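Long-range contacts in putative mandelate racemase (Bordetella bronchiseptica, PDB 3OZY), which is of unknown function but belongs to the magnesium-dependent enolase superfamily, whose members abstract a proton next to a carboxylate, and probably acts on an acid sugar: residues V49-P55 / F306-T311; D116-R120 / P359-F363; A300-H304 / N315-V319; R340-Y344 / F363-F369. All coordinates share one frame; numbering follows the deposited sequence.

Contact 1 (V49-P55 / F306-T311); sequences VGSPSGP and FNDIIT
S51 and D308 join the end of strand 48-50 to the start of helix 309-321 through one short hydrogen bond: S51 OG donates to D308 OD2 at 2.7 Å, on the syn side of the carboxylate. The hydroxyl lies anti to its own backbone nitrogen (chi1 169°), which aims it at the helix end and also lets it accept from S53 N, closing an ST turn. D308 OD2 takes a second bond on its anti side from N307 ND2 at 2.9 Å, nearly in the amide plane; N307 ND2 also donates to Q34 O. D308 is the N-cap residue: its other oxygen, OD1, accepts from T311 N at 2.9 Å, and more weakly from I310 N. One carboxylate thus ties the capping loop, the helix start and the facing chain together.

Around this polar centre the packing is close. T311 CG2 sits 3.4 Å from S51 OG, and I310 CG2 lies over the G50-S51 peptide, 3.8 Å from S51 N, a buried donor without a partner in the model. The amide of N307 rests against the S53-G54 peptide, with OD1 3.2 Å from G54 CA. Toward P55 direct contact gives way to a bridging water, which donates to both G54 O and F306 O, and P55, before which the peptide is cis, barely touches the other segment. R280 holds S53 OG.

The contact joins the N-terminal capping domain to the barrel, as in other enolase-superfamily proteins. Strand 32-42 runs alongside, contacting F306, N307, D308 and I310, while helix 58-73 packs on P52.

Contact 2 (D116-R120 / P359-F363); sequences DLKGR and PGLGF
D116 and L361 meet at about a right angle, the carboxylate of the helix residue reaching to the turn that begins at P359. CG of D116 stands anti to the backbone nitrogen (chi1 -179°), a position from which OD1 receives L361 N in a nearly straight bond of 2.7 Å, on the anti side of the carboxylate. The leucine's CD1 packs 3.9 Å from D116 CB.

R120, one helical turn on, extends from CG to NE beside the same aspartate. Its NE forms a salt bridge with D116 OD2 at 2.8 Å, with the oxygen at the guanidinium edge, and NH2 adds a weak bond to OD1. NH2 also donates to F363 O at 3.3 Å, in the carbonyl plane. P359 O lies above one guanidinium face, offset toward the rim, and a water that accepts weakly from NH1 donates to this carbonyl. The CA atoms of G119 and G360 are only 3.8 Å apart, and G360 has positive phi in the type II' turn of P359 to G362.

The turn belongs to the loop before helix 367-372 and docks on helix 102-122 of the N-terminal domain. D116 OD2 also accepts from V49 N, so the carboxylate gathers backbone donors from two segments beside the arginine. Such surroundings would probably favour its ionised form, and pairing with R120 probably balances the charge of the buried carboxylate.

Contact 3 (A300-H304 / N315-V319); sequences AWNPH and NLHLV
The chain leaving strand 300-301 passes alongside helix 309-321, the backbones coming nearest at P303 and N315, whose CA atoms are 6.9 Å apart. W301 carries the part of the contact nearest L318 and V319. CG lies anti to the backbone nitrogen (chi1 173°), which sends the indole across toward the helix, where CH2 meets L318 CB at 3.7 Å and CZ3 meets V319 CG2 at 3.8 Å. The proline two residues on folds back over the indole: P303 CD stands 3.6 Å above the centre of one ring face. V319 CG2 fits against both groups, 3.5 Å from P303 CG, and so fills the corner between indole and proline.

These parts form the seventh strand-to-helix step of the (beta/alpha)7beta barrel of this family: strand 300-301 pairs in parallel with 273-274, its chain turns back within ten residues into helix 309-321, and strand 328-331 follows. H304, on the connecting loop, has its side chain about 4 Å from a bound magnesium ion, which places this end of the step beside the metal site.

N315 and P303 slide past each other in opposite directions, with N315 OD1 3.4 Å from P303 CB. The buried amide is held at both ends: OD1 accepts from A278 N, and ND2 donates to T311 O and D277 OD1. D277 also binds H304 ND1 through its other oxygen, and thereby connects the amide of N315 with the imidazole of H304.

Contact 4 (R340-Y344 / F363-F369); sequences RLASY and FEIDWDF
R340 crosses the ring of F369 at about a right angle, and can be followed atom by atom along the aromatic group. CB lies 3.6 Å from F369 CE1. Beyond it the chain bends at chi3 (59°), bringing NE back to 3.9 Å from the same CE1, while CZ and NH2 remain near that side of the ring. The guanidinium and ring planes are 75° apart: CE1 stands above one face of the guanidinium, displaced toward its rim, instead of the two groups stacking flat. NH1 makes a long, weak ion pair with D336. The backbone of R340 also takes part, its O lying 3.5 Å above the ring of F369.

Next to this aromatic patch the two chains pair briefly. A342 and I365 make a single beta bridge, flanked by the bonds D366 N to L341 O (2.9 Å, almost straight) and S343 N to E364 O. S343 OG extends the pairing by accepting from E364 N at 3.0 Å. Segment 363-369 then enters helix 367-372, for which D366 is the N-cap: its OD1 accepts from F369 N and, weakly, from D368 N. A water donates to both D366 OD2 and R340 O.

The apolar side is made by L341, whose CG meets I365 CD1 and whose side chain crosses F369 at about a right angle, L341 CD1 3.9 Å from F369 CD2. Further along, A342 CB and Y344 CB approach the F363 ring from the same side, the first 3.5 Å from F363 CD1, the second near CD2. Y344 OH binds Q354 O, and I309 and L316 of helix 309-321 pack against the tyrosine.

Overall arrangement
From the N terminus, strand 48-50 opens contact 1 and helix 102-122 opens contact 2, both in the N-terminal domain. The chain then runs through the barrel to 300-304, which opens contact 3. Contact 1 closes at 306-311 before contact 3 closes at 315-319, so these two cross on helix 309-321; contact 1 also crosses contact 2. Contact 4 opens at 340-344. Contact 2 closes at 359-363, crossing contact 4 at F363, while contact 3 nests inside the loop closed by contact 2. Contacts 1 and 2 tie the N-terminal domain to the barrel; contact 3 joins strand 300-301 to helix 309-321, and contact 4 joins the loop after strand 328-331 to the start of helix 367-372.

Contact 1 (V49-P55 / F306-T311)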
loop_
_atom_site.group_PDB
_atom_site.type_symbol
_atom_site.label_atom_id
_atom_site.label_comp_id
_atom_site.label_asym_id
_atom_site.label_seq_id
_atom_site.Cartn_x
_atom_site.Cartn_y
_atom_site.Cartn_z
ATOM N N VAL A 49 -22.937 -9.095 -2.031
ATOM C CA VAL A 49 -22.470 -8.031 -1.142
ATOM C C VAL A 49 -21.144 -8.401 -0.479
ATOM O O VAL A 49 -20.783 -9.581 -0.380
ATOM C CB VAL A 49 -23.508 -7.662 -0.045
ATOM C CG1 VAL A 49 -24.809 -7.167 -0.673
ATOM C CG2 VAL A 49 -23.767 -8.837 0.885
ATOM N N GLY A 50 -20.425 -7.375 -0.034
ATOM C CA GLY A 50 -19.131 -7.572 0.595
ATOM C C GLY A 50 -18.743 -6.384 1.450
ATOM O O GLY A 50 -19.495 -5.416 1.576
ATOM N N SER A 51 -17.557 -6.460 2.048
ATOM C CA SER A 51 -17.010 -5.371 2.857
ATOM C C SER A 51 -15.496 -5.386 2.741
ATOM O O SER A 51 -14.888 -6.451 2.852
ATOM C CB SER A 51 -17.370 -5.555 4.333
ATOM O OG SER A 51 -16.625 -4.646 5.133
ATOM N N PRO A 52 -14.882 -4.209 2.540
ATOM C CA PRO A 52 -13.418 -4.054 2.504
ATOM C C PRO A 52 -12.818 -3.699 3.868
ATOM O O PRO A 52 -11.734 -3.116 3.928
ATOM C CB PRO A 52 -13.233 -2.870 1.557
ATOM C CG PRO A 52 -14.437 -2.001 1.898
ATOM C CD PRO A 52 -15.569 -2.987 2.081
ATOM N N SER A 53 -13.530 -4.041 4.939
ATOM C CA SER A 53 -13.030 -3.872 6.298
ATOM C C SER A 53 -12.830 -2.397 6.672
ATOM O O SER A 53 -13.422 -1.489 6.075
ATOM C CB SER A 53 -11.743 -4.691 6.477
ATOM O OG SER A 53 -11.315 -4.730 7.829
ATOM N N GLY A 54 -12.004 -2.170 7.682
ATOM C CA GLY A 54 -11.752 -0.837 8.205
ATOM C C GLY A 54 -10.869 -0.958 9.431
ATOM O O GLY A 54 -10.578 -2.064 9.871
ATOM N N PRO A 55 -10.435 0.169 10.002
ATOM C CA PRO A 55 -10.738 1.523 9.538
ATOM C C PRO A 55 -9.906 1.921 8.321
ATOM O O PRO A 55 -8.672 1.818 8.312
ATOM C CB PRO A 55 -10.376 2.396 10.748
ATOM C CG PRO A 55 -9.323 1.599 11.482
ATOM C CD PRO A 55 -9.668 0.154 11.262
ATOM N N PHE A 306 -11.896 -8.446 12.207
ATOM C CA PHE A 306 -12.509 -7.377 12.999
ATOM C C PHE A 306 -12.866 -6.146 12.161
ATOM O O PHE A 306 -11.985 -5.376 11.787
ATOM C CB PHE A 306 -11.501 -7.013 14.093
ATOM C CG PHE A 306 -12.042 -6.178 15.237
ATOM C CD1 PHE A 306 -12.401 -6.781 16.444
ATOM C CD2 PHE A 306 -12.071 -4.798 15.153
ATOM C CE1 PHE A 306 -12.820 -6.023 17.522
ATOM C CE2 PHE A 306 -12.504 -4.036 16.227
ATOM C CZ PHE A 306 -12.880 -4.660 17.414
ATOM N N ASN A 307 -14.158 -5.993 11.853
ATOM C CA ASN A 307 -14.738 -4.726 11.387
ATOM C C ASN A 307 -16.257 -4.763 11.396
ATOM O O ASN A 307 -16.893 -3.851 11.915
ATOM C CB ASN A 307 -14.260 -4.298 9.997
ATOM C CG ASN A 307 -14.595 -2.844 9.714
ATOM O OD1 ASN A 307 -13.976 -1.949 10.276
ATOM N ND2 ASN A 307 -15.607 -2.606 8.879
ATOM N N ASP A 308 -16.842 -5.795 10.802
ATOM C CA ASP A 308 -18.298 -5.877 10.697
ATOM C C ASP A 308 -18.718 -7.328 10.474
ATOM O O ASP A 308 -17.870 -8.205 10.325
ATOM C CB ASP A 308 -18.797 -4.970 9.569
ATOM C CG ASP A 308 -18.176 -5.328 8.228
ATOM O OD1 ASP A 308 -18.515 -6.413 7.713
ATOM O OD2 ASP A 308 -17.363 -4.542 7.702
ATOM N N ILE A 309 -20.017 -7.595 10.452
ATOM C CA ILE A 309 -20.473 -8.972 10.377
ATOM C C ILE A 309 -20.161 -9.619 9.022
ATOM O O ILE A 309 -20.067 -10.839 8.921
ATOM C CB ILE A 309 -21.978 -9.096 10.721
ATOM C CG1 ILE A 309 -22.341 -10.543 11.082
ATOM C CG2 ILE A 309 -22.832 -8.578 9.579
ATOM C CD1 ILE A 309 -21.704 -11.046 12.354
ATOM N N ILE A 310 -20.011 -8.806 7.983
ATOM C CA ILE A 310 -19.651 -9.347 6.677
ATOM C C ILE A 310 -18.201 -9.806 6.671
ATOM O O ILE A 310 -17.898 -10.895 6.182
ATOM C CB ILE A 310 -19.895 -8.337 5.553
ATOM C CG1 ILE A 310 -21.376 -7.948 5.533
ATOM C CG2 ILE A 310 -19.434 -8.909 4.205
ATOM C CD1 ILE A 310 -21.778 -7.156 4.317
ATOM N N THR A 311 -17.307 -9.006 7.242
ATOM C CA THR A 311 -15.915 -9.450 7.299
ATOM C C THR A 311 -15.791 -10.698 8.166
ATOM O O THR A 311 -15.019 -11.604 7.862
ATOM C CB THR A 311 -14.924 -8.323 7.745
ATOM O OG1 THR A 311 -15.144 -7.941 9.111
ATOM C CG2 THR A 311 -15.073 -7.087 6.881
HETATM O O HOH W 1 -10.545 -3.130 12.376
#

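Contact 2 (D116-R120 / P359-F363)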
loop_
_atom_site.group_PDB
_atom_site.type_symbol
_atom_site.label_atom_id
_atom_site.label_comp_id
_atom_site.label_asym_id
_atom_site.label_seq_id
_atom_site.Cartn_x
_atom_site.Cartn_y
_atom_site.Cartn_z
ATOM N N ASP A 116 -20.055 -14.034 -2.870
ATOM C CA ASP A 116 -21.424 -14.041 -2.374
ATOM C C ASP A 116 -22.377 -14.226 -3.551
ATOM O O ASP A 116 -23.297 -15.039 -3.500
ATOM C CB ASP A 116 -21.711 -12.742 -1.608
ATOM C CG ASP A 116 -23.113 -12.694 -1.034
ATOM O OD1 ASP A 116 -23.526 -13.655 -0.351
ATOM O OD2 ASP A 116 -23.802 -11.680 -1.255
ATOM N N LEU A 117 -22.127 -13.484 -4.624
ATOM C CA LEU A 117 -22.938 -13.552 -5.832
ATOM C C LEU A 117 -22.916 -14.970 -6.397
ATOM O O LEU A 117 -23.960 -15.543 -6.718
ATOM C CB LEU A 117 -22.419 -12.534 -6.847
ATOM C CG LEU A 117 -23.309 -12.145 -8.036
ATOM C CD1 LEU A 117 -22.813 -10.842 -8.638
ATOM C CD2 LEU A 117 -23.363 -13.236 -9.103
ATOM N N LYS A 118 -21.719 -15.548 -6.490
ATOM C CA LYS A 118 -21.576 -16.910 -6.994
ATOM C C LYS A 118 -22.374 -17.920 -6.153
ATOM O O LYS A 118 -23.109 -18.758 -6.695
ATOM C CB LYS A 118 -20.090 -17.300 -7.057
ATOM C CG LYS A 118 -19.831 -18.716 -7.557
ATOM C CD LYS A 118 -18.322 -18.977 -7.701
ATOM C CE LYS A 118 -17.723 -18.296 -8.935
ATOM N NZ LYS A 118 -17.919 -19.111 -10.182
ATOM N N GLY A 119 -22.233 -17.846 -4.830
ATOM C CA GLY A 119 -22.995 -18.718 -3.955
ATOM C C GLY A 119 -24.495 -18.519 -4.113
ATOM O O GLY A 119 -25.251 -19.486 -4.118
ATOM N N ARG A 120 -24.936 -17.271 -4.232
ATOM C CA ARG A 120 -26.369 -17.025 -4.426
ATOM C C ARG A 120 -26.855 -17.599 -5.759
ATOM O O ARG A 120 -27.918 -18.230 -5.822
ATOM C CB ARG A 120 -26.701 -15.540 -4.281
ATOM C CG ARG A 120 -26.518 -15.079 -2.848
ATOM C CD ARG A 120 -26.778 -13.604 -2.604
ATOM N NE ARG A 120 -26.149 -13.221 -1.340
ATOM C CZ ARG A 120 -26.679 -13.433 -0.138
ATOM N NH1 ARG A 120 -27.872 -14.004 -0.031
ATOM N NH2 ARG A 120 -26.017 -13.069 0.961
ATOM N N PRO A 359 -27.427 -19.280 1.210
ATOM C CA PRO A 359 -26.596 -19.173 0.005
ATOM C C PRO A 359 -25.596 -18.024 0.090
ATOM O O PRO A 359 -25.871 -17.008 0.724
ATOM C CB PRO A 359 -27.612 -18.888 -1.107
ATOM C CG PRO A 359 -28.946 -19.233 -0.534
ATOM C CD PRO A 359 -28.848 -19.011 0.937
ATOM N N GLY A 360 -24.450 -18.180 -0.565
ATOM C CA GLY A 360 -23.430 -17.145 -0.563
ATOM C C GLY A 360 -22.867 -16.954 0.836
ATOM O O GLY A 360 -22.527 -17.926 1.528
ATOM N N LEU A 361 -22.786 -15.702 1.278
ATOM C CA LEU A 361 -22.372 -15.425 2.651
ATOM C C LEU A 361 -23.368 -16.013 3.650
ATOM O O LEU A 361 -23.023 -16.276 4.795
ATOM C CB LEU A 361 -22.185 -13.927 2.886
ATOM C CG LEU A 361 -20.953 -13.307 2.218
ATOM C CD1 LEU A 361 -21.097 -11.799 2.155
ATOM C CD2 LEU A 361 -19.686 -13.702 2.983
ATOM N N GLY A 362 -24.610 -16.194 3.209
ATOM C CA GLY A 362 -25.552 -17.022 3.944
ATOM C C GLY A 362 -26.507 -16.342 4.905
ATOM O O GLY A 362 -27.088 -17.006 5.759
ATOM N N PHE A 363 -26.663 -15.031 4.777
ATOM C CA PHE A 363 -27.624 -14.291 5.593
ATOM C C PHE A 363 -28.260 -13.177 4.779
ATOM O O PHE A 363 -27.849 -12.910 3.655
ATOM C CB PHE A 363 -26.943 -13.693 6.825
ATOM C CG PHE A 363 -25.684 -12.945 6.509
ATOM C CD1 PHE A 363 -25.721 -11.770 5.771
ATOM C CD2 PHE A 363 -24.459 -13.426 6.930
ATOM C CE1 PHE A 363 -24.565 -11.087 5.472
ATOM C CE2 PHE A 363 -23.298 -12.745 6.632
ATOM C CZ PHE A 363 -23.349 -11.576 5.900
HETATM O O HOH W 2 -28.187 -15.772 1.882
#

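Contact 3 (A300-H304 / N315-V319)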
loop_
_atom_site.group_PDB
_atom_site.type_symbol
_atom_site.label_atom_id
_atom_site.label_comp_id
_atom_site.label_asym_id
_atom_site.label_seq_id
_atom_site.Cartn_x
_atom_site.Cartn_y
_atom_site.Cartn_z
ATOM N N ALA A 300 0.301 -21.798 10.609
ATOM C CA ALA A 300 -1.140 -21.686 10.771
ATOM C C ALA A 300 -1.663 -20.435 10.081
ATOM O O ALA A 300 -0.953 -19.436 9.983
ATOM C CB ALA A 300 -1.495 -21.647 12.262
ATOM N N TRP A 301 -2.901 -20.505 9.592
ATOM C CA TRP A 301 -3.647 -19.324 9.157
ATOM C C TRP A 301 -4.851 -19.175 10.073
ATOM O O TRP A 301 -5.682 -20.081 10.154
ATOM C CB TRP A 301 -4.109 -19.447 7.703
ATOM C CG TRP A 301 -5.026 -18.339 7.271
ATOM C CD1 TRP A 301 -4.692 -17.026 7.063
ATOM C CD2 TRP A 301 -6.432 -18.441 7.001
ATOM N NE1 TRP A 301 -5.807 -16.308 6.675
ATOM C CE2 TRP A 301 -6.882 -17.155 6.629
ATOM C CE3 TRP A 301 -7.350 -19.491 7.037
ATOM C CZ2 TRP A 301 -8.212 -16.897 6.303
ATOM C CZ3 TRP A 301 -8.669 -19.229 6.711
ATOM C CH2 TRP A 301 -9.084 -17.945 6.346
ATOM N N ASN A 302 -4.907 -18.045 10.780
ATOM C CA ASN A 302 -6.016 -17.688 11.670
ATOM C C ASN A 302 -6.288 -16.223 11.359
ATOM O O ASN A 302 -5.544 -15.347 11.800
ATOM C CB ASN A 302 -5.618 -17.838 13.146
ATOM C CG ASN A 302 -5.267 -19.262 13.521
ATOM O OD1 ASN A 302 -4.102 -19.595 13.731
ATOM N ND2 ASN A 302 -6.276 -20.110 13.614
ATOM N N PRO A 303 -7.333 -15.941 10.561
ATOM C CA PRO A 303 -7.503 -14.578 10.047
ATOM C C PRO A 303 -7.886 -13.561 11.111
ATOM O O PRO A 303 -8.579 -13.877 12.077
ATOM C CB PRO A 303 -8.666 -14.718 9.056
ATOM C CG PRO A 303 -9.421 -15.904 9.556
ATOM C CD PRO A 303 -8.342 -16.859 10.005
ATOM N N HIS A 304 -7.439 -12.332 10.899
ATOM C CA HIS A 304 -8.093 -11.173 11.474
ATOM C C HIS A 304 -9.475 -11.060 10.813
ATOM O O HIS A 304 -9.617 -11.335 9.615
ATOM C CB HIS A 304 -7.231 -9.945 11.157
ATOM C CG HIS A 304 -7.891 -8.634 11.449
ATOM N ND1 HIS A 304 -8.757 -8.024 10.567
ATOM C CD2 HIS A 304 -7.777 -7.798 12.506
ATOM C CE1 HIS A 304 -9.169 -6.876 11.081
ATOM N NE2 HIS A 304 -8.583 -6.713 12.256
ATOM N N ASN A 315 -14.691 -14.513 6.392
ATOM C CA ASN A 315 -13.616 -15.328 6.953
ATOM C C ASN A 315 -14.110 -16.648 7.539
ATOM O O ASN A 315 -13.438 -17.668 7.422
ATOM C CB ASN A 315 -12.819 -14.543 7.996
ATOM C CG ASN A 315 -11.918 -13.511 7.368
ATOM O OD1 ASN A 315 -10.925 -13.854 6.728
ATOM N ND2 ASN A 315 -12.263 -12.235 7.533
ATOM N N LEU A 316 -15.281 -16.637 8.168
ATOM C CA LEU A 316 -15.775 -17.844 8.819
ATOM C C LEU A 316 -16.045 -18.980 7.826
ATOM O O LEU A 316 -15.807 -20.145 8.142
ATOM C CB LEU A 316 -17.020 -17.526 9.641
ATOM C CG LEU A 316 -17.533 -18.668 10.509
ATOM C CD1 LEU A 316 -16.412 -19.250 11.372
ATOM C CD2 LEU A 316 -18.685 -18.161 11.366
ATOM N N HIS A 317 -16.557 -18.653 6.642
ATOM C CA HIS A 317 -16.729 -19.684 5.619
ATOM C C HIS A 317 -15.402 -20.371 5.324
ATOM O O HIS A 317 -15.326 -21.599 5.222
ATOM C CB HIS A 317 -17.311 -19.091 4.330
ATOM C CG HIS A 317 -18.784 -18.847 4.398
ATOM N ND1 HIS A 317 -19.708 -19.830 4.114
ATOM C CD2 HIS A 317 -19.493 -17.747 4.745
ATOM C CE1 HIS A 317 -20.928 -19.339 4.272
ATOM N NE2 HIS A 317 -20.824 -18.079 4.657
ATOM N N LEU A 318 -14.348 -19.570 5.190
ATOM C CA LEU A 318 -13.038 -20.129 4.876
ATOM C C LEU A 318 -12.469 -20.915 6.047
ATOM O O LEU A 318 -11.925 -22.002 5.870
ATOM C CB LEU A 318 -12.057 -19.032 4.474
ATOM C CG LEU A 318 -12.157 -18.587 3.020
ATOM C CD1 LEU A 318 -13.541 -18.034 2.674
ATOM C CD2 LEU A 318 -11.078 -17.556 2.717
ATOM N N VAL A 319 -12.588 -20.357 7.249
ATOM C CA VAL A 319 -12.071 -21.026 8.435
ATOM C C VAL A 319 -12.769 -22.365 8.662
ATOM O O VAL A 319 -12.121 -23.367 8.977
ATOM C CB VAL A 319 -12.179 -20.111 9.668
ATOM C CG1 VAL A 319 -11.925 -20.878 10.963
ATOM C CG2 VAL A 319 -11.209 -18.941 9.508
#

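Contact 4 (R340-Y344 / F363-F369)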
loop_
_atom_site.group_PDB
_atom_site.type_symbol
_atom_site.label_atom_id
_atom_site.label_comp_id
_atom_site.label_asym_id
_atom_site.label_seq_id
_atom_site.Cartn_x
_atom_site.Cartn_y
_atom_site.Cartn_z
ATOM N N ARG A 340 -26.840 -5.564 13.974
ATOM C CA ARG A 340 -28.055 -5.057 13.328
ATOM C C ARG A 340 -28.014 -4.981 11.804
ATOM O O ARG A 340 -29.026 -4.695 11.159
ATOM C CB ARG A 340 -28.418 -3.688 13.914
ATOM C CG ARG A 340 -28.895 -3.761 15.358
ATOM C CD ARG A 340 -28.919 -2.389 16.023
ATOM N NE ARG A 340 -29.797 -1.455 15.325
ATOM C CZ ARG A 340 -29.813 -0.143 15.540
ATOM N NH1 ARG A 340 -28.999 0.394 16.437
ATOM N NH2 ARG A 340 -30.641 0.632 14.852
ATOM N N LEU A 341 -26.850 -5.237 11.216
ATOM C CA LEU A 341 -26.725 -5.173 9.766
ATOM C C LEU A 341 -27.345 -6.384 9.083
ATOM O O LEU A 341 -27.954 -6.259 8.016
ATOM C CB LEU A 341 -25.252 -5.056 9.365
ATOM C CG LEU A 341 -24.975 -5.029 7.864
ATOM C CD1 LEU A 341 -25.652 -3.839 7.201
ATOM C CD2 LEU A 341 -23.475 -5.008 7.606
ATOM N N ALA A 342 -27.182 -7.555 9.687
ATOM C CA ALA A 342 -27.619 -8.794 9.054
ATOM C C ALA A 342 -28.239 -9.777 10.036
ATOM O O ALA A 342 -28.101 -9.637 11.246
ATOM C CB ALA A 342 -26.450 -9.448 8.326
ATOM N N SER A 343 -28.898 -10.788 9.484
ATOM C CA SER A 343 -29.634 -11.774 10.264
ATOM C C SER A 343 -28.743 -12.787 10.987
ATOM O O SER A 343 -29.227 -13.557 11.813
ATOM C CB SER A 343 -30.614 -12.513 9.351
ATOM O OG SER A 343 -29.940 -13.066 8.227
ATOM N N TYR A 344 -27.450 -12.789 10.676
ATOM C CA TYR A 344 -26.519 -13.729 11.301
ATOM C C TYR A 344 -25.917 -13.156 12.585
ATOM O O TYR A 344 -25.310 -12.084 12.558
ATOM C CB TYR A 344 -25.414 -14.116 10.319
ATOM C CG TYR A 344 -24.370 -15.027 10.918
ATOM C CD1 TYR A 344 -24.674 -16.343 11.249
ATOM C CD2 TYR A 344 -23.083 -14.570 11.160
ATOM C CE1 TYR A 344 -23.716 -17.178 11.806
ATOM C CE2 TYR A 344 -22.125 -15.393 11.708
ATOM C CZ TYR A 344 -22.442 -16.692 12.031
ATOM O OH TYR A 344 -21.483 -17.508 12.579
ATOM N N PHE A 363 -26.663 -15.031 4.777
ATOM C CA PHE A 363 -27.624 -14.291 5.593
ATOM C C PHE A 363 -28.260 -13.177 4.779
ATOM O O PHE A 363 -27.849 -12.910 3.655
ATOM C CB PHE A 363 -26.943 -13.693 6.825
ATOM C CG PHE A 363 -25.684 -12.945 6.509
ATOM C CD1 PHE A 363 -25.721 -11.770 5.771
ATOM C CD2 PHE A 363 -24.459 -13.426 6.930
ATOM C CE1 PHE A 363 -24.565 -11.087 5.472
ATOM C CE2 PHE A 363 -23.298 -12.745 6.632
ATOM C CZ PHE A 363 -23.349 -11.576 5.900
ATOM N N GLU A 364 -29.251 -12.517 5.372
ATOM C CA GLU A 364 -29.927 -11.396 4.736
ATOM C C GLU A 364 -29.474 -10.059 5.319
ATOM O O GLU A 364 -29.319 -9.921 6.532
ATOM C CB GLU A 364 -31.444 -11.536 4.899
ATOM C CG GLU A 364 -32.031 -12.789 4.267
ATOM C CD GLU A 364 -31.997 -12.752 2.748
ATOM O OE1 GLU A 364 -31.465 -11.774 2.181
ATOM O OE2 GLU A 364 -32.507 -13.703 2.119
ATOM N N ILE A 365 -29.264 -9.080 4.441
ATOM C CA ILE A 365 -28.972 -7.709 4.858
ATOM C C ILE A 365 -30.267 -6.983 5.221
ATOM O O ILE A 365 -31.270 -7.094 4.507
ATOM C CB ILE A 365 -28.286 -6.909 3.729
ATOM C CG1 ILE A 365 -26.900 -7.481 3.402
ATOM C CG2 ILE A 365 -28.197 -5.428 4.095
ATOM C CD1 ILE A 365 -25.896 -7.354 4.524
ATOM N N ASP A 366 -30.243 -6.231 6.318
ATOM C CA ASP A 366 -31.371 -5.361 6.666
ATOM C C ASP A 366 -31.167 -4.043 5.935
ATOM O O ASP A 366 -30.429 -3.169 6.395
ATOM C CB ASP A 366 -31.443 -5.133 8.178
ATOM C CG ASP A 366 -32.635 -4.275 8.595
ATOM O OD1 ASP A 366 -33.191 -3.545 7.749
ATOM O OD2 ASP A 366 -32.999 -4.320 9.787
ATOM N N TRP A 367 -31.822 -3.902 4.788
ATOM C CA TRP A 367 -31.625 -2.724 3.954
ATOM C C TRP A 367 -32.231 -1.458 4.562
ATOM O O TRP A 367 -31.822 -0.350 4.225
ATOM C CB TRP A 367 -32.113 -2.980 2.526
ATOM C CG TRP A 367 -31.237 -3.973 1.799
ATOM C CD1 TRP A 367 -31.482 -5.302 1.612
ATOM C CD2 TRP A 367 -29.965 -3.710 1.188
ATOM N NE1 TRP A 367 -30.448 -5.881 0.912
ATOM C CE2 TRP A 367 -29.505 -4.926 0.642
ATOM C CE3 TRP A 367 -29.172 -2.566 1.052
ATOM C CZ2 TRP A 367 -28.292 -5.030 -0.035
ATOM C CZ3 TRP A 367 -27.968 -2.669 0.375
ATOM C CH2 TRP A 367 -27.542 -3.894 -0.161
ATOM N N ASP A 368 -33.182 -1.622 5.475
ATOM C CA ASP A 368 -33.700 -0.471 6.203
ATOM C C ASP A 368 -32.617 0.069 7.139
ATOM O O ASP A 368 -32.419 1.280 7.245
ATOM C CB ASP A 368 -34.968 -0.834 6.983
ATOM C CG ASP A 368 -36.130 -1.193 6.072
ATOM O OD1 ASP A 368 -36.192 -0.664 4.944
ATOM O OD2 ASP A 368 -36.982 -2.002 6.490
ATOM N N PHE A 369 -31.908 -0.834 7.812
ATOM C CA PHE A 369 -30.786 -0.426 8.646
ATOM C C PHE A 369 -29.737 0.300 7.796
ATOM O O PHE A 369 -29.255 1.364 8.173
ATOM C CB PHE A 369 -30.178 -1.629 9.375
ATOM C CG PHE A 369 -28.912 -1.309 10.113
ATOM C CD1 PHE A 369 -28.949 -0.899 11.434
ATOM C CD2 PHE A 369 -27.683 -1.399 9.475
ATOM C CE1 PHE A 369 -27.784 -0.591 12.109
ATOM C CE2 PHE A 369 -26.512 -1.083 10.149
ATOM C CZ PHE A 369 -26.566 -0.684 11.464
HETATM O O HOH W 3 -31.545 -4.226 11.984
#